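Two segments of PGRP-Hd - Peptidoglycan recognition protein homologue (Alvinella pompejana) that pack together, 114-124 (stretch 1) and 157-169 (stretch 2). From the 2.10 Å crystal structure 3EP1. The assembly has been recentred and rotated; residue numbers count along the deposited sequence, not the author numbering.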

# COMPACT_ATOMS: atom_id res chain seq x y z
N ALA A 114 7.48 14.00 6.46
CA ALA A 114 7.88 14.65 7.70
C ALA A 114 7.61 13.68 8.84
O ALA A 114 6.56 13.04 8.87
CB ALA A 114 7.10 15.93 7.91
N VAL A 115 8.57 13.56 9.76
CA VAL A 115 8.40 12.71 10.93
C VAL A 115 8.20 13.65 12.12
O VAL A 115 9.05 14.49 12.43
CB VAL A 115 9.60 11.75 11.14
CG1 VAL A 115 9.66 10.76 9.99
CG2 VAL A 115 10.91 12.53 11.23
N ILE A 116 7.05 13.50 12.77
CA ILE A 116 6.68 14.37 13.87
C ILE A 116 7.43 14.18 15.18
O ILE A 116 7.16 13.26 15.93
CB ILE A 116 5.16 14.27 14.10
CG1 ILE A 116 4.43 14.48 12.77
CG2 ILE A 116 4.73 15.31 15.11
CD1 ILE A 116 2.92 14.38 12.83
N GLY A 117 8.36 15.08 15.44
CA GLY A 117 9.14 15.01 16.67
C GLY A 117 10.57 15.49 16.51
O GLY A 117 10.92 16.08 15.48
N ASP A 118 11.38 15.25 17.53
CA ASP A 118 12.80 15.62 17.56
C ASP A 118 13.57 14.33 17.69
O ASP A 118 13.40 13.59 18.66
CB ASP A 118 13.12 16.56 18.75
CG ASP A 118 14.64 16.68 19.05
OD1 ASP A 118 15.47 16.66 18.11
OD2 ASP A 118 15.00 16.80 20.26
N PHE A 119 14.42 14.06 16.70
CA PHE A 119 15.21 12.85 16.68
C PHE A 119 16.69 13.18 16.63
O PHE A 119 17.49 12.45 16.05
CB PHE A 119 14.77 11.99 15.50
CG PHE A 119 13.30 11.68 15.51
CD1 PHE A 119 12.77 10.82 16.48
CD2 PHE A 119 12.42 12.31 14.64
CE1 PHE A 119 11.39 10.62 16.59
CE2 PHE A 119 11.05 12.12 14.74
CZ PHE A 119 10.53 11.27 15.72
N GLY A 120 17.05 14.29 17.26
CA GLY A 120 18.44 14.69 17.30
C GLY A 120 19.23 13.77 18.22
O GLY A 120 20.40 13.47 17.96
N LYS A 121 18.58 13.32 19.30
CA LYS A 121 19.23 12.45 20.27
C LYS A 121 18.58 11.07 20.38
O LYS A 121 19.29 10.07 20.53
CB LYS A 121 19.25 13.13 21.64
N LYS A 122 17.26 11.01 20.31
CA LYS A 122 16.55 9.74 20.43
C LYS A 122 16.08 9.19 19.08
O LYS A 122 15.50 9.91 18.27
CB LYS A 122 15.32 9.89 21.33
CG LYS A 122 15.61 10.34 22.74
CD LYS A 122 14.30 10.63 23.48
CE LYS A 122 13.53 11.78 22.83
NZ LYS A 122 12.31 12.13 23.60
N GLU A 123 16.30 7.90 18.87
CA GLU A 123 15.85 7.26 17.64
C GLU A 123 14.33 7.23 17.68
O GLU A 123 13.73 7.26 18.75
CB GLU A 123 16.38 5.84 17.55
CG GLU A 123 17.86 5.78 17.24
CD GLU A 123 18.41 4.38 17.32
OE1 GLU A 123 19.63 4.23 17.07
OE2 GLU A 123 17.64 3.44 17.63
N PRO A 124 13.68 7.18 16.50
CA PRO A 124 12.21 7.15 16.43
C PRO A 124 11.65 5.82 16.93
O PRO A 124 12.30 4.78 16.81
CB PRO A 124 11.94 7.36 14.95
CG PRO A 124 13.09 6.69 14.31
CD PRO A 124 14.25 7.20 15.14
N MET A 157 18.38 17.49 8.47
CA MET A 157 17.03 17.31 7.97
C MET A 157 16.09 16.56 8.90
O MET A 157 14.97 17.00 9.14
CB MET A 157 17.05 16.58 6.64
CG MET A 157 17.65 17.36 5.50
SD MET A 157 17.89 16.30 4.07
CE MET A 157 16.27 15.69 3.79
N SER A 158 16.56 15.42 9.41
CA SER A 158 15.75 14.57 10.27
C SER A 158 16.30 14.26 11.66
O SER A 158 15.70 13.48 12.40
CB SER A 158 15.48 13.25 9.54
OG SER A 158 16.69 12.58 9.28
N GLY A 159 17.43 14.84 12.01
CA GLY A 159 18.00 14.58 13.31
C GLY A 159 19.10 13.54 13.28
O GLY A 159 19.02 12.55 12.55
N GLN A 160 20.13 13.78 14.08
CA GLN A 160 21.28 12.89 14.19
C GLN A 160 20.87 11.46 14.46
O GLN A 160 21.30 10.54 13.76
CB GLN A 160 22.18 13.37 15.32
CG GLN A 160 23.48 14.00 14.88
CD GLN A 160 24.38 13.02 14.18
OE1 GLN A 160 24.41 11.84 14.54
NE2 GLN A 160 25.13 13.50 13.20
N ALA A 161 20.04 11.27 15.48
CA ALA A 161 19.59 9.94 15.85
C ALA A 161 18.93 9.21 14.69
O ALA A 161 19.16 8.02 14.50
CB ALA A 161 18.63 10.02 17.04
N PHE A 162 18.13 9.90 13.89
CA PHE A 162 17.47 9.24 12.77
C PHE A 162 18.47 8.87 11.69
O PHE A 162 18.43 7.78 11.14
CB PHE A 162 16.39 10.13 12.16
CG PHE A 162 15.22 9.37 11.63
CD1 PHE A 162 15.42 8.25 10.82
CD2 PHE A 162 13.92 9.75 11.95
CE1 PHE A 162 14.33 7.51 10.35
CE2 PHE A 162 12.83 9.02 11.48
CZ PHE A 162 13.03 7.90 10.68
N TYR A 163 19.35 9.81 11.37
CA TYR A 163 20.38 9.61 10.35
C TYR A 163 21.30 8.45 10.71
O TYR A 163 21.63 7.62 9.87
CB TYR A 163 21.20 10.89 10.20
CG TYR A 163 22.33 10.79 9.22
CD1 TYR A 163 22.11 10.95 7.85
CD2 TYR A 163 23.63 10.52 9.65
CE1 TYR A 163 23.16 10.85 6.94
CE2 TYR A 163 24.68 10.42 8.75
CZ TYR A 163 24.44 10.59 7.39
OH TYR A 163 25.49 10.51 6.50
N ASP A 164 21.73 8.40 11.97
CA ASP A 164 22.63 7.34 12.43
C ASP A 164 22.05 5.96 12.20
O ASP A 164 22.76 5.05 11.76
CB ASP A 164 22.91 7.50 13.93
CG ASP A 164 23.86 8.64 14.24
OD1 ASP A 164 23.96 9.01 15.43
OD2 ASP A 164 24.50 9.15 13.30
N MET A 165 20.77 5.82 12.49
CA MET A 165 20.06 4.55 12.35
C MET A 165 19.91 4.03 10.92
O MET A 165 20.05 2.82 10.68
CB MET A 165 18.68 4.68 12.98
CG MET A 165 17.85 3.43 12.84
SD MET A 165 16.21 3.68 13.45
CE MET A 165 15.40 4.21 11.92
N LEU A 166 19.58 4.91 9.98
CA LEU A 166 19.42 4.49 8.59
C LEU A 166 20.80 4.20 8.00
O LEU A 166 20.97 3.30 7.19
CB LEU A 166 18.75 5.58 7.77
CG LEU A 166 17.38 6.01 8.27
CD1 LEU A 166 16.91 7.20 7.47
CD2 LEU A 166 16.41 4.84 8.16
N ASP A 167 21.78 4.99 8.44
CA ASP A 167 23.14 4.85 7.96
C ASP A 167 23.79 3.50 8.27
O ASP A 167 24.62 3.03 7.50
CB ASP A 167 24.00 5.98 8.53
CG ASP A 167 25.37 6.03 7.88
OD1 ASP A 167 26.19 5.12 8.13
OD2 ASP A 167 25.62 6.98 7.12
N ARG A 168 23.44 2.89 9.40
CA ARG A 168 24.05 1.61 9.74
C ARG A 168 23.22 0.42 9.27
O ARG A 168 23.65 -0.73 9.39
CB ARG A 168 24.30 1.49 11.25
CG ARG A 168 23.08 1.62 12.11
CD ARG A 168 23.41 1.30 13.55
NE ARG A 168 22.28 1.57 14.43
CZ ARG A 168 21.95 2.78 14.87
NH1 ARG A 168 22.67 3.84 14.52
NH2 ARG A 168 20.89 2.93 15.63
N CYS A 169 22.04 0.71 8.74
CA CYS A 169 21.16 -0.33 8.22
C CYS A 169 20.88 -0.12 6.75
O CYS A 169 19.99 -0.76 6.21
CB CYS A 169 19.82 -0.34 8.95
SG CYS A 169 19.90 -1.14 10.57

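The most unusual feature of this contact is the close approach of a loop glycine, Gly 120, to Gly 159, the residue between two helices: their CA atoms lie 4.0 Å apart. Gly 159 is the first residue to leave helical geometry after one helix, with positive phi (99°), and is the N-cap of the next. A CB on Gly 159 would point toward stretch 1 and fall 2.5 Å from Phe 119 O and 3.0 Å from Gly 120 N; the backbone angles alone already call for glycine. Gly 120 is held from its own side, its N donating a hydrogen bond to Asp 118 OD1 (3.0 Å).

Just beyond Gly 159 the new helix begins, and its first turn has amide hydrogens without partners inside the helix. Stretch 1 offers carbonyls to them, though the bonds are weak: Ala 161 N to Gly 120 O is 3.3 Å, and Phe 162 N to Phe 119 O is 3.4 Å, the position of that oxygen being less sure. Ala 161 points toward the loop, and its small methyl suits the close approach of the loop backbone, with Ala 161 CB 3.5 Å from Lys 121 C and 3.4 Å from Lys 122 O.

Phe 162 gathers the apolar part of the contact. Its edge meets the face of Phe 119, the planes at 86° and the centroids 5.7 Å apart. Pro 124 lies over one face of Phe 162, with Pro 124 CG 3.9 Å from the centroid of the ring, a CH-pi contact suited to a rigid, aliphatic ring. Val 115 CG1 approaches Phe 162 CE2 at 3.9 Å, a buried, apolar side chain with no polar group to leave unsatisfied, while the flexible Met 165 brings CE to 4.1 Å from Pro 124 CG.

At the exposed margin, Glu 123 and Arg 168, oppositely charged and long enough to meet, form a salt bridge. The 2.3 Å between Glu 123 OE1 and Arg 168 NH2 is very short, and the carboxylate oxygen lies near the guanidinium plane, at its edge.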